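Local coordinates for protein putative conjugative transposon recombinase (Clostridium difficile, PDB 3G13) that probably binds DNA and exchanges its strands as a serine recombinase, the piece described being its N-terminal resolvase-type catalytic domain, at residues Val8-Arg13 with Ala45-Asp50; Val79-Ile84 with Val108-Glu113; Arg89-Thr94 with Ser131-Glu136; Asp93-Val98 with Leu124-Leu129; Met100-Asn105 with Asn116-Asp121. All blocks are in the same frame, centred on the assembly; numbering follows the deposited sequence.

Contact 1 of 5, residues Val8-Arg13 with Ala45-Asp50; sequences VAAYCR and ADIYAD
Tyr48, Asp50 and Tyr11 have the most surface buried in this contact between two neighbouring parallel strands, and all three stand on the same face of the sheet. The Tyr11 ring, its CG anti to the backbone N (chi1 -176°), reaches across the strand gap at about a right angle to Tyr48, its CD1 lying 3.8 Å from Tyr48 CB. At the ring's far end Tyr11 OH donates a very short bond, 2.5 Å, to Asp50 OD2, in the ring plane and on the carboxylate's anti lone pair. Phe64 N also binds Asp50 OD2, so two donors grip that oxygen. Tyr48 turns its ring edge to the first strand, CE2 meeting Ala9 CB at 3.7 Å, while its OH bonds Asp70. On the other face Cys12 SG lies 3.9 Å from Ile47 CG2. A parallel ladder of backbone hydrogen bonds joins the strands, Tyr48 N to Ala10 O at 2.9 Å. The strands belong to a beta-alpha-beta unit, with helix 25-37 as its crossover, in the resolvase domain.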
# COMPACT_ATOMS: atom_id res chain seq x y z
N VAL A 8 -8.47 -3.72 26.11
CA VAL A 8 -8.81 -4.01 24.72
C VAL A 8 -10.07 -3.28 24.31
O VAL A 8 -11.10 -3.38 24.97
CB VAL A 8 -8.92 -5.54 24.47
CG1 VAL A 8 -9.18 -5.83 22.97
CG2 VAL A 8 -7.63 -6.25 24.94
N ALA A 9 -9.99 -2.54 23.21
CA ALA A 9 -11.19 -1.93 22.61
C ALA A 9 -11.54 -2.56 21.25
O ALA A 9 -10.72 -3.32 20.67
CB ALA A 9 -10.96 -0.42 22.44
N ALA A 10 -12.72 -2.23 20.72
CA ALA A 10 -13.07 -2.57 19.33
C ALA A 10 -13.59 -1.34 18.67
O ALA A 10 -14.32 -0.57 19.30
CB ALA A 10 -14.12 -3.69 19.25
N TYR A 11 -13.19 -1.14 17.41
CA TYR A 11 -13.81 -0.12 16.57
C TYR A 11 -14.68 -0.70 15.46
O TYR A 11 -14.23 -1.52 14.67
CB TYR A 11 -12.77 0.86 15.98
CG TYR A 11 -13.52 1.93 15.21
CD1 TYR A 11 -14.19 2.96 15.89
CD2 TYR A 11 -13.65 1.85 13.82
CE1 TYR A 11 -14.94 3.89 15.22
CE2 TYR A 11 -14.39 2.81 13.13
CZ TYR A 11 -15.04 3.83 13.86
OH TYR A 11 -15.77 4.79 13.22
N CYS A 12 -15.94 -0.24 15.40
CA CYS A 12 -16.94 -0.81 14.49
C CYS A 12 -17.50 0.22 13.51
O CYS A 12 -17.75 1.38 13.88
CB CYS A 12 -18.13 -1.42 15.26
SG CYS A 12 -17.69 -2.48 16.66
N ARG A 13 -17.71 -0.22 12.27
CA ARG A 13 -18.53 0.52 11.32
C ARG A 13 -19.88 -0.17 11.29
O ARG A 13 -19.95 -1.39 11.07
CB ARG A 13 -17.90 0.54 9.93
CG ARG A 13 -18.68 1.38 8.94
CD ARG A 13 -17.95 1.47 7.60
NE ARG A 13 -17.99 0.18 6.90
CZ ARG A 13 -17.14 -0.18 5.95
NH1 ARG A 13 -16.17 0.64 5.56
NH2 ARG A 13 -17.29 -1.36 5.40
N ALA A 45 -12.12 -2.39 27.33
CA ALA A 45 -12.11 -0.94 27.55
C ALA A 45 -13.49 -0.44 27.12
O ALA A 45 -14.30 -0.06 27.96
CB ALA A 45 -10.98 -0.26 26.76
N ASP A 46 -13.79 -0.54 25.82
CA ASP A 46 -15.07 -0.09 25.33
C ASP A 46 -15.26 -0.55 23.90
O ASP A 46 -14.33 -1.08 23.25
CB ASP A 46 -15.22 1.46 25.49
CG ASP A 46 -16.68 1.92 25.55
OD1 ASP A 46 -17.62 1.08 25.46
OD2 ASP A 46 -16.89 3.15 25.60
N ILE A 47 -16.48 -0.41 23.43
CA ILE A 47 -16.80 -0.67 22.05
C ILE A 47 -17.22 0.68 21.43
O ILE A 47 -18.06 1.39 21.98
CB ILE A 47 -17.85 -1.78 21.92
CG1 ILE A 47 -17.24 -3.10 22.44
CG2 ILE A 47 -18.37 -1.89 20.43
CD1 ILE A 47 -18.17 -4.24 22.55
N TYR A 48 -16.55 1.02 20.34
CA TYR A 48 -16.72 2.30 19.66
C TYR A 48 -17.30 2.00 18.31
O TYR A 48 -16.91 1.03 17.66
CB TYR A 48 -15.38 2.99 19.53
CG TYR A 48 -14.68 3.26 20.85
CD1 TYR A 48 -14.78 4.52 21.47
CD2 TYR A 48 -13.92 2.27 21.48
CE1 TYR A 48 -14.13 4.79 22.67
CE2 TYR A 48 -13.27 2.52 22.71
CZ TYR A 48 -13.39 3.78 23.30
OH TYR A 48 -12.76 4.06 24.49
N ALA A 49 -18.24 2.83 17.86
CA ALA A 49 -18.99 2.53 16.65
C ALA A 49 -19.57 3.78 15.99
O ALA A 49 -20.19 4.63 16.66
CB ALA A 49 -20.10 1.55 16.95
N ASP A 50 -19.34 3.91 14.69
CA ASP A 50 -20.01 4.93 13.88
C ASP A 50 -20.77 4.28 12.77
O ASP A 50 -20.34 3.25 12.24
CB ASP A 50 -19.02 5.92 13.27
CG ASP A 50 -18.29 6.73 14.30
OD1 ASP A 50 -18.90 7.54 15.02
OD2 ASP A 50 -17.06 6.57 14.38

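Contact 2 of 5, residues Val79-Ile84 with Val108-Glu113; sequences VFTKSI and VYFEDE. Unlike the reference sequence in segment 79-84: Phe80 (reference Ile).
Strands 79-81 and 108-110 run parallel, 4.7 Å apart at their axes and 20° from exact alignment, with Val79 level with Val108 and Phe80 with Tyr109. The hydrogen-bond ladder outlasts the strands: after Glu111 N to Thr81 O, Asp112 N still donates to Lys82 O at 2.8 Å. Phe80, which differs from the reference sequence, lies beside Tyr109 and points the same way, its CD2 3.7 Å from Tyr109 CB and the two rings obliquely inclined. On the opposite face Phe110 is sandwiched: Ile84 CG1 sits over the ring centre in a CH-pi contact, 3.7 Å from the centroid, and Val108 CG1 touches the other face nearer the rim. These are adjacent parallel strands of the resolvase-domain sheet, and the contact extends past their C-terminal ends to the start of helix 84-87, where Ser83 is the N-cap. There Glu113 OE2 takes Ile84 N from above its carboxylate plane at 2.9 Å, and also bonds Ser131 of the second subunit. Lys82, extended until its bend at chi4 (62°), brings NZ onto the syn lone pair of Asp112 OD1, a 2.8 Å salt bridge. Glu111 OE1 instead bonds Tyr32 of helix 25-37.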
# COMPACT_ATOMS: atom_id res chain seq x y z
N VAL A 79 -6.59 -2.07 19.98
CA VAL A 79 -7.88 -1.91 19.29
C VAL A 79 -8.11 -2.93 18.20
O VAL A 79 -7.33 -3.01 17.26
CB VAL A 79 -7.98 -0.51 18.60
CG1 VAL A 79 -9.42 -0.29 18.03
CG2 VAL A 79 -7.64 0.58 19.57
N PHE A 80 -9.21 -3.68 18.29
CA PHE A 80 -9.63 -4.55 17.21
C PHE A 80 -10.44 -3.75 16.20
O PHE A 80 -11.26 -2.89 16.57
CB PHE A 80 -10.51 -5.71 17.71
CG PHE A 80 -9.72 -6.85 18.31
CD1 PHE A 80 -9.69 -7.02 19.69
CD2 PHE A 80 -9.00 -7.73 17.50
CE1 PHE A 80 -8.96 -8.09 20.28
CE2 PHE A 80 -8.26 -8.80 18.06
CZ PHE A 80 -8.24 -8.98 19.46
N THR A 81 -10.23 -4.05 14.92
CA THR A 81 -11.14 -3.55 13.91
C THR A 81 -11.17 -4.52 12.73
O THR A 81 -10.17 -5.19 12.45
CB THR A 81 -10.83 -2.06 13.53
OG1 THR A 81 -11.96 -1.52 12.87
CG2 THR A 81 -9.58 -1.93 12.64
N LYS A 82 -12.30 -4.62 12.03
CA LYS A 82 -12.49 -5.73 11.11
C LYS A 82 -11.53 -5.63 9.92
O LYS A 82 -10.99 -6.64 9.48
CB LYS A 82 -13.95 -5.84 10.65
CG LYS A 82 -14.19 -6.98 9.60
CD LYS A 82 -15.67 -7.42 9.43
CE LYS A 82 -15.84 -8.40 8.26
NZ LYS A 82 -15.06 -9.68 8.49
N SER A 83 -11.29 -4.42 9.45
CA SER A 83 -10.53 -4.25 8.20
C SER A 83 -9.93 -2.86 8.18
O SER A 83 -10.42 -1.93 8.84
CB SER A 83 -11.46 -4.43 6.98
OG SER A 83 -12.36 -3.34 6.92
N ILE A 84 -8.89 -2.70 7.38
CA ILE A 84 -8.33 -1.38 7.12
C ILE A 84 -9.40 -0.38 6.57
O ILE A 84 -9.40 0.80 6.94
CB ILE A 84 -7.10 -1.47 6.12
CG1 ILE A 84 -5.88 -2.03 6.87
CG2 ILE A 84 -6.78 -0.10 5.55
CD1 ILE A 84 -4.78 -2.69 6.00
N VAL A 108 -3.07 -1.80 16.84
CA VAL A 108 -4.32 -2.10 16.18
C VAL A 108 -4.24 -3.52 15.65
O VAL A 108 -3.18 -3.94 15.14
CB VAL A 108 -4.63 -1.09 15.02
CG1 VAL A 108 -5.96 -1.49 14.28
CG2 VAL A 108 -4.68 0.29 15.56
N TYR A 109 -5.31 -4.27 15.83
CA TYR A 109 -5.39 -5.58 15.21
C TYR A 109 -6.47 -5.56 14.12
O TYR A 109 -7.66 -5.49 14.44
CB TYR A 109 -5.62 -6.75 16.22
CG TYR A 109 -5.37 -8.08 15.52
CD1 TYR A 109 -4.11 -8.64 15.53
CD2 TYR A 109 -6.37 -8.72 14.80
CE1 TYR A 109 -3.84 -9.80 14.85
CE2 TYR A 109 -6.11 -9.90 14.08
CZ TYR A 109 -4.84 -10.43 14.12
OH TYR A 109 -4.55 -11.58 13.44
N PHE A 110 -6.02 -5.63 12.86
CA PHE A 110 -6.87 -5.71 11.69
C PHE A 110 -7.25 -7.17 11.49
O PHE A 110 -6.41 -7.99 11.14
CB PHE A 110 -6.09 -5.17 10.45
CG PHE A 110 -5.83 -3.70 10.52
CD1 PHE A 110 -6.89 -2.78 10.51
CD2 PHE A 110 -4.52 -3.22 10.60
CE1 PHE A 110 -6.64 -1.41 10.58
CE2 PHE A 110 -4.28 -1.86 10.64
CZ PHE A 110 -5.32 -0.95 10.62
N GLU A 111 -8.51 -7.49 11.76
CA GLU A 111 -8.94 -8.87 11.81
C GLU A 111 -8.89 -9.57 10.44
O GLU A 111 -8.39 -10.70 10.34
CB GLU A 111 -10.34 -9.01 12.45
CG GLU A 111 -10.47 -8.32 13.83
CD GLU A 111 -11.90 -7.93 14.14
OE1 GLU A 111 -12.14 -6.79 14.57
OE2 GLU A 111 -12.79 -8.76 13.94
N ASP A 112 -9.41 -8.93 9.40
CA ASP A 112 -9.47 -9.58 8.06
C ASP A 112 -8.06 -9.83 7.48
O ASP A 112 -7.76 -10.92 6.98
CB ASP A 112 -10.27 -8.71 7.06
CG ASP A 112 -11.81 -8.79 7.27
OD1 ASP A 112 -12.31 -9.60 8.10
OD2 ASP A 112 -12.51 -8.00 6.60
N GLU A 113 -7.22 -8.80 7.60
CA GLU A 113 -5.85 -8.81 7.09
C GLU A 113 -4.90 -9.62 7.99
O GLU A 113 -3.86 -10.05 7.53
CB GLU A 113 -5.32 -7.38 6.99
CG GLU A 113 -6.02 -6.50 5.97
CD GLU A 113 -7.28 -5.83 6.51
OE1 GLU A 113 -7.70 -6.18 7.65
OE2 GLU A 113 -7.83 -4.95 5.81

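Contact 3 of 5, residues Arg89-Thr94 with Ser131-Glu136; sequences RNTLDT and SVAQQE
Thr91 lays its methyl against the small side chain of Ala133, CG2 to CB 3.6 Å, at the place where the two backbones come closest. With CG2 anti to the backbone N, the hydroxyl takes the place beside that N (chi1 -62°) and turns toward helix 120-150, where OG1 lies 3.1 Å from Glu136 OE2 and touches Val132 CG1. Leu92, one residue on, brings its CD2 to the same Ala133 methyl at 3.8 Å, so a single CB is met by two side chains of the first turn. Two helices thus meet here, the start of helix 91-102 and the middle of the long helix 120-150 that follows the sheet in the resolvase domain. Asn90 is the N-cap of the shorter helix: its OD1 accepts from Asp93 N at 2.7 Å, nearly along the C=O axis. The first-turn N-H groups of Thr91 and Leu92 point to water. Water 1 accepts from Thr91 N and donates to Glu136 OE2 at 2.7 Å; water 2 accepts from Leu92 N and donates to Glu136 OE1 at 2.9 Å. Glu136, extended beyond CG, therefore reaches this helix start through one water per oxygen, and its negative charge would suit the positive end of the helix dipole. The second subunit lies close by, packing its Val132 on Thr91 and offering Ala88 O to Gln135 NE2.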
# COMPACT_ATOMS: atom_id res chain seq x y z
N ARG A 89 -10.65 6.19 6.26
CA ARG A 89 -11.28 6.51 5.00
C ARG A 89 -10.32 6.48 3.83
O ARG A 89 -10.73 6.26 2.67
CB ARG A 89 -11.92 7.89 5.11
CG ARG A 89 -13.22 7.82 5.90
CD ARG A 89 -13.55 9.16 6.56
NE ARG A 89 -14.96 9.19 6.95
CZ ARG A 89 -15.56 10.23 7.52
NH1 ARG A 89 -14.88 11.34 7.80
NH2 ARG A 89 -16.86 10.14 7.83
N ASN A 90 -9.04 6.67 4.13
CA ASN A 90 -8.02 6.71 3.07
C ASN A 90 -6.66 6.31 3.61
O ASN A 90 -6.50 6.15 4.82
CB ASN A 90 -7.95 8.11 2.43
CG ASN A 90 -7.71 9.20 3.45
OD1 ASN A 90 -6.83 9.09 4.28
ND2 ASN A 90 -8.49 10.29 3.37
N THR A 91 -5.68 6.21 2.71
CA THR A 91 -4.33 5.81 3.07
C THR A 91 -3.65 6.76 4.06
O THR A 91 -3.07 6.31 5.05
CB THR A 91 -3.47 5.62 1.80
OG1 THR A 91 -4.07 4.57 1.03
CG2 THR A 91 -2.05 5.19 2.16
N LEU A 92 -3.74 8.07 3.79
CA LEU A 92 -3.14 9.08 4.65
C LEU A 92 -3.66 9.05 6.10
O LEU A 92 -2.88 9.20 7.05
CB LEU A 92 -3.31 10.47 4.03
CG LEU A 92 -2.30 10.77 2.92
CD1 LEU A 92 -2.62 12.12 2.29
CD2 LEU A 92 -0.88 10.79 3.49
N ASP A 93 -4.96 8.87 6.27
CA ASP A 93 -5.54 8.77 7.62
C ASP A 93 -5.16 7.46 8.28
O ASP A 93 -4.92 7.44 9.49
CB ASP A 93 -7.07 8.90 7.59
CG ASP A 93 -7.54 10.33 7.35
OD1 ASP A 93 -6.71 11.26 7.48
OD2 ASP A 93 -8.74 10.51 7.01
N THR A 94 -5.10 6.37 7.50
CA THR A 94 -4.68 5.06 8.05
C THR A 94 -3.28 5.19 8.66
O THR A 94 -3.04 4.74 9.79
CB THR A 94 -4.69 3.92 6.98
OG1 THR A 94 -5.96 3.84 6.31
CG2 THR A 94 -4.39 2.58 7.63
N SER A 131 4.43 4.29 0.75
CA SER A 131 4.73 4.29 -0.69
C SER A 131 3.46 4.52 -1.49
O SER A 131 3.46 5.28 -2.44
CB SER A 131 5.42 3.00 -1.13
OG SER A 131 6.80 3.10 -0.83
N VAL A 132 2.39 3.85 -1.07
CA VAL A 132 1.06 4.04 -1.66
C VAL A 132 0.61 5.51 -1.54
O VAL A 132 0.19 6.09 -2.53
CB VAL A 132 0.03 3.08 -1.05
CG1 VAL A 132 -1.35 3.43 -1.50
CG2 VAL A 132 0.35 1.62 -1.46
N ALA A 133 0.70 6.09 -0.35
CA ALA A 133 0.29 7.48 -0.10
C ALA A 133 1.11 8.52 -0.90
O ALA A 133 0.56 9.52 -1.35
CB ALA A 133 0.33 7.81 1.38
N GLN A 134 2.42 8.28 -1.06
CA GLN A 134 3.26 9.18 -1.86
C GLN A 134 2.80 9.20 -3.31
O GLN A 134 2.69 10.25 -3.93
CB GLN A 134 4.74 8.78 -1.78
CG GLN A 134 5.71 9.71 -2.57
CD GLN A 134 5.70 11.16 -2.08
OE1 GLN A 134 5.46 11.43 -0.90
NE2 GLN A 134 5.98 12.10 -2.98
N GLN A 135 2.53 8.02 -3.85
CA GLN A 135 2.03 7.89 -5.22
C GLN A 135 0.62 8.52 -5.39
O GLN A 135 0.35 9.16 -6.42
CB GLN A 135 1.99 6.42 -5.60
CG GLN A 135 1.50 6.13 -6.99
CD GLN A 135 1.70 4.69 -7.38
OE1 GLN A 135 1.05 3.78 -6.84
NE2 GLN A 135 2.58 4.47 -8.37
N GLU A 136 -0.27 8.32 -4.42
CA GLU A 136 -1.60 8.90 -4.47
C GLU A 136 -1.50 10.44 -4.46
O GLU A 136 -2.21 11.09 -5.20
CB GLU A 136 -2.47 8.47 -3.29
CG GLU A 136 -2.90 7.01 -3.27
CD GLU A 136 -3.62 6.66 -1.96
OE1 GLU A 136 -3.54 7.46 -1.01
OE2 GLU A 136 -4.24 5.60 -1.87
O HOH W 1 -6.39 6.12 -0.26
O HOH W 2 -4.97 8.95 1.04

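Contact 4 of 5, residues Asp93-Val98 with Leu124-Leu129; sequences DTLKYV and LLLVVL
Helices 91-102 and 120-150 pack against each other in the resolvase domain, their segments here crossing at -144° with axes 10.2 Å apart, through methyl and methylene groups, Leu95 also resting on backbone carbonyl oxygens. Leu95 and Leu129 slide past each other in opposite directions, so that Leu95 CD2 ends against Leu129 CB, 3.7 Å away, instead of meeting its tip. Both leucines hold CG anti to the carbonyl carbon, and in Leu95 chi2 (170°) extends CD1 toward Leu129 O, leaving CD2 for that CB. The tip of Leu129 goes on to Thr94, crossing it at about a right angle, and CD1 touches the Thr94 methyl CG2 at 3.6 Å. The Thr94 hydroxyl bonds Asn90 O and Gln135 of the second subunit. One turn away Leu126 comes in obliquely to Val98 and also reaches Leu95, CD2 to CD2 3.9 Å. Leu125 and Val98 also touch Phe110, and Leu125 Val128 of the second subunit. Leu126 CD2 lies 3.6 Å from Val98 CG1, the branch anti to the backbone N.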
# COMPACT_ATOMS: atom_id res chain seq x y z
N ASP A 93 -4.96 8.87 6.27
CA ASP A 93 -5.54 8.77 7.62
C ASP A 93 -5.16 7.46 8.28
O ASP A 93 -4.92 7.44 9.49
CB ASP A 93 -7.07 8.90 7.59
CG ASP A 93 -7.54 10.33 7.35
OD1 ASP A 93 -6.71 11.26 7.48
OD2 ASP A 93 -8.74 10.51 7.01
N THR A 94 -5.10 6.37 7.50
CA THR A 94 -4.68 5.06 8.05
C THR A 94 -3.28 5.19 8.66
O THR A 94 -3.04 4.74 9.79
CB THR A 94 -4.69 3.92 6.98
OG1 THR A 94 -5.96 3.84 6.31
CG2 THR A 94 -4.39 2.58 7.63
N LEU A 95 -2.37 5.80 7.91
CA LEU A 95 -1.02 6.12 8.37
C LEU A 95 -1.00 6.93 9.64
O LEU A 95 -0.35 6.57 10.62
CB LEU A 95 -0.24 6.90 7.28
CG LEU A 95 0.32 6.06 6.15
CD1 LEU A 95 0.86 6.98 5.00
CD2 LEU A 95 1.43 5.17 6.75
N LYS A 96 -1.71 8.06 9.59
CA LYS A 96 -1.75 9.01 10.70
C LYS A 96 -2.17 8.29 12.00
O LYS A 96 -1.48 8.39 13.01
CB LYS A 96 -2.76 10.12 10.36
CG LYS A 96 -3.15 11.07 11.48
CD LYS A 96 -4.11 12.14 10.93
CE LYS A 96 -4.90 12.84 12.05
NZ LYS A 96 -4.04 13.73 12.91
N TYR A 97 -3.31 7.61 11.97
CA TYR A 97 -3.84 7.03 13.19
C TYR A 97 -3.11 5.77 13.62
O TYR A 97 -2.93 5.54 14.83
CB TYR A 97 -5.34 6.79 13.07
CG TYR A 97 -6.11 8.10 12.95
CD1 TYR A 97 -6.07 9.05 13.98
CD2 TYR A 97 -6.89 8.38 11.81
CE1 TYR A 97 -6.78 10.27 13.87
CE2 TYR A 97 -7.61 9.60 11.71
CZ TYR A 97 -7.53 10.53 12.74
OH TYR A 97 -8.22 11.72 12.67
N VAL A 98 -2.65 4.96 12.67
CA VAL A 98 -1.84 3.80 13.09
C VAL A 98 -0.54 4.28 13.78
O VAL A 98 -0.19 3.82 14.86
CB VAL A 98 -1.55 2.84 11.94
CG1 VAL A 98 -0.45 1.81 12.38
CG2 VAL A 98 -2.85 2.13 11.50
N LEU A 124 6.04 -3.40 8.05
CA LEU A 124 5.91 -3.51 6.60
C LEU A 124 4.59 -2.87 6.10
O LEU A 124 4.57 -2.30 5.03
CB LEU A 124 6.03 -4.95 6.14
CG LEU A 124 6.38 -5.18 4.65
CD1 LEU A 124 7.75 -4.49 4.29
CD2 LEU A 124 6.37 -6.69 4.35
N LEU A 125 3.50 -3.01 6.85
CA LEU A 125 2.23 -2.35 6.52
C LEU A 125 2.47 -0.86 6.32
O LEU A 125 2.09 -0.30 5.28
CB LEU A 125 1.16 -2.62 7.59
CG LEU A 125 -0.09 -1.73 7.58
CD1 LEU A 125 -0.93 -2.13 6.40
CD2 LEU A 125 -0.88 -1.93 8.90
N LEU A 126 3.16 -0.25 7.27
CA LEU A 126 3.40 1.19 7.27
C LEU A 126 4.34 1.64 6.14
O LEU A 126 4.13 2.71 5.55
CB LEU A 126 3.94 1.62 8.63
CG LEU A 126 2.94 1.53 9.80
CD1 LEU A 126 3.69 1.90 11.06
CD2 LEU A 126 1.70 2.47 9.57
N VAL A 127 5.33 0.80 5.83
CA VAL A 127 6.22 1.04 4.69
C VAL A 127 5.41 1.06 3.39
O VAL A 127 5.57 1.97 2.56
CB VAL A 127 7.40 -0.02 4.62
CG1 VAL A 127 8.01 -0.07 3.22
CG2 VAL A 127 8.51 0.31 5.61
N VAL A 128 4.55 0.05 3.21
CA VAL A 128 3.73 -0.10 2.00
C VAL A 128 2.72 1.05 1.88
O VAL A 128 2.59 1.64 0.82
CB VAL A 128 2.97 -1.48 1.91
CG1 VAL A 128 2.00 -1.49 0.73
CG2 VAL A 128 3.95 -2.63 1.72
N LEU A 129 2.04 1.36 2.98
CA LEU A 129 1.12 2.51 3.01
C LEU A 129 1.82 3.85 2.71
O LEU A 129 1.21 4.69 2.08
CB LEU A 129 0.38 2.64 4.33
CG LEU A 129 -0.54 1.48 4.74
CD1 LEU A 129 -1.26 1.80 6.05
CD2 LEU A 129 -1.50 1.17 3.63

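Contact 5 of 5, residues Met100-Asn105 with Asn116-Asp121; sequences MLKERN and NTLTMD
Lys102 leaves helix 91-102 with CG anti to the backbone N (chi1 -177°) and runs out toward the turn that precedes helix 120-150. Its CB comes 4.1 Å from Leu118 CD2, and CG lies closer to the same methyl, at 3.7 Å. CD and CE then pass alongside the carbonyl of Thr117, CE 3.9 Å from Thr117 O. A bend at chi4 (140°) turns the ammonium onto that oxygen: NZ donates to Thr117 O at 2.9 Å, in the carbonyl plane, with a C=O...N angle of 158°. Leu118 slides past the lysine in the opposite direction, which lets its other branch, CD1, reach Asn105 O at 3.9 Å. The accepting turn is held by its own bonds. Asn116 OD1 takes Leu118 N at 2.8 Å as an Asx turn, and Asn116 O receives both the backbone N and the hydroxyl of Thr119, the N-cap residue whose OG1 also bonds Gly122 N. On the lysine's side, helix 91-102 ends in a Schellman motif with Asn105, at positive phi, as the C-prime residue. The contact thus joins a helix C-terminal end to the approach of the next helix, at the surface. Thr117 OG1 bonds Val108 N of strand 107-110, Lys102 also packs on Glu123 and Leu126 of helix 120-150, and Leu101 beside it lies on Val108.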
# COMPACT_ATOMS: atom_id res chain seq x y z
N MSE A 100 0.08 7.23 15.21
CA MSE A 100 -0.22 7.93 16.48
C MSE A 100 -0.42 6.92 17.62
O MSE A 100 0.03 7.12 18.75
CB MSE A 100 -1.50 8.78 16.30
CG MSE A 100 -1.89 9.65 17.46
SE MSE A 100 -3.62 10.52 17.03
CE MSE A 100 -3.21 11.34 15.32
N LEU A 101 -1.14 5.85 17.33
CA LEU A 101 -1.29 4.75 18.30
C LEU A 101 0.10 4.09 18.55
O LEU A 101 0.49 3.90 19.69
CB LEU A 101 -2.36 3.74 17.80
CG LEU A 101 -3.81 4.03 18.30
CD1 LEU A 101 -4.15 5.52 18.30
CD2 LEU A 101 -4.90 3.29 17.55
N LYS A 102 0.83 3.78 17.49
CA LYS A 102 2.11 3.05 17.61
C LYS A 102 3.14 3.80 18.51
O LYS A 102 3.85 3.17 19.28
CB LYS A 102 2.69 2.77 16.21
CG LYS A 102 3.99 1.96 16.18
CD LYS A 102 4.27 1.40 14.78
CE LYS A 102 5.50 0.45 14.75
NZ LYS A 102 5.25 -0.76 13.84
N GLU A 103 3.20 5.12 18.39
CA GLU A 103 4.13 5.94 19.18
C GLU A 103 3.84 5.82 20.67
O GLU A 103 4.73 6.09 21.52
CB GLU A 103 4.07 7.41 18.73
CG GLU A 103 4.63 7.62 17.32
CD GLU A 103 4.25 8.98 16.69
OE1 GLU A 103 4.48 9.14 15.45
OE2 GLU A 103 3.73 9.87 17.43
N ARG A 104 2.60 5.44 20.99
CA ARG A 104 2.16 5.24 22.37
C ARG A 104 2.06 3.76 22.77
O ARG A 104 1.51 3.44 23.83
CB ARG A 104 0.86 6.01 22.62
CG ARG A 104 1.17 7.46 23.03
CD ARG A 104 0.36 8.43 22.24
NE ARG A 104 0.54 9.83 22.65
CZ ARG A 104 0.19 10.35 23.84
NH1 ARG A 104 -0.37 9.60 24.79
NH2 ARG A 104 0.39 11.65 24.06
N ASN A 105 2.64 2.89 21.94
CA ASN A 105 2.70 1.43 22.15
C ASN A 105 1.30 0.81 22.20
O ASN A 105 1.04 -0.13 22.98
CB ASN A 105 3.48 1.06 23.43
CG ASN A 105 4.88 1.62 23.44
OD1 ASN A 105 5.70 1.32 22.56
ND2 ASN A 105 5.18 2.44 24.46
N ASN A 116 -1.20 -7.23 13.35
CA ASN A 116 -1.04 -6.43 14.57
C ASN A 116 -0.00 -5.39 14.21
O ASN A 116 1.09 -5.73 13.76
CB ASN A 116 -0.55 -7.29 15.75
CG ASN A 116 -0.25 -6.46 17.02
OD1 ASN A 116 0.51 -5.49 16.99
ND2 ASN A 116 -0.80 -6.90 18.17
N THR A 117 -0.35 -4.12 14.39
CA THR A 117 0.47 -3.02 13.82
C THR A 117 1.83 -2.86 14.55
O THR A 117 2.71 -2.16 14.04
CB THR A 117 -0.29 -1.68 13.88
OG1 THR A 117 -0.72 -1.45 15.25
CG2 THR A 117 -1.49 -1.70 12.92
N LEU A 118 2.02 -3.54 15.68
CA LEU A 118 3.30 -3.43 16.41
C LEU A 118 4.34 -4.49 16.01
O LEU A 118 5.48 -4.42 16.47
CB LEU A 118 3.07 -3.43 17.94
CG LEU A 118 2.15 -2.33 18.49
CD1 LEU A 118 2.15 -2.38 20.03
CD2 LEU A 118 2.55 -0.93 17.99
N THR A 119 3.95 -5.43 15.15
CA THR A 119 4.85 -6.52 14.71
C THR A 119 5.73 -6.01 13.54
O THR A 119 5.55 -4.88 13.07
CB THR A 119 4.06 -7.78 14.26
OG1 THR A 119 3.25 -7.49 13.10
CG2 THR A 119 3.17 -8.34 15.41
N MSE A 120 6.67 -6.82 13.09
CA MSE A 120 7.42 -6.50 11.88
C MSE A 120 6.50 -6.47 10.66
O MSE A 120 6.73 -5.70 9.74
CB MSE A 120 8.55 -7.50 11.66
CG MSE A 120 9.66 -7.39 12.67
SE MSE A 120 11.08 -8.62 12.05
CE MSE A 120 11.85 -7.53 10.59
N ASP A 121 5.43 -7.28 10.66
CA ASP A 121 4.40 -7.15 9.63
C ASP A 121 3.66 -5.80 9.68
O ASP A 121 3.33 -5.26 8.63
CB ASP A 121 3.39 -8.31 9.65
CG ASP A 121 3.94 -9.59 8.99
OD1 ASP A 121 5.05 -9.57 8.41
OD2 ASP A 121 3.24 -10.60 9.02

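Overall arrangement
All five contacts fall within the resolvase-type domain. Contacts 1 and 2 lie in one sheet, centres about 11 Å apart, joined because strands 6-14 and 78-81 are neighbours. Contacts 3, 4 and 5 mark successive places along helices 91-102 and 120-150: contacts 3 and 4, centres about 8 Å apart, share Asp93 and Thr94, and contact 5 has its centre about 10 Å from that of contact 4. Contact 1 closes before the others open; contact 2 alternates along the chain with contacts 3 to 5, and contact 5 is nested inside contacts 3 and 4. Phe110 and Ile84 of contact 2 meet contact 4, tying sheet to helices. All five reach the second subunit, contacts 2, 3 and 4 most.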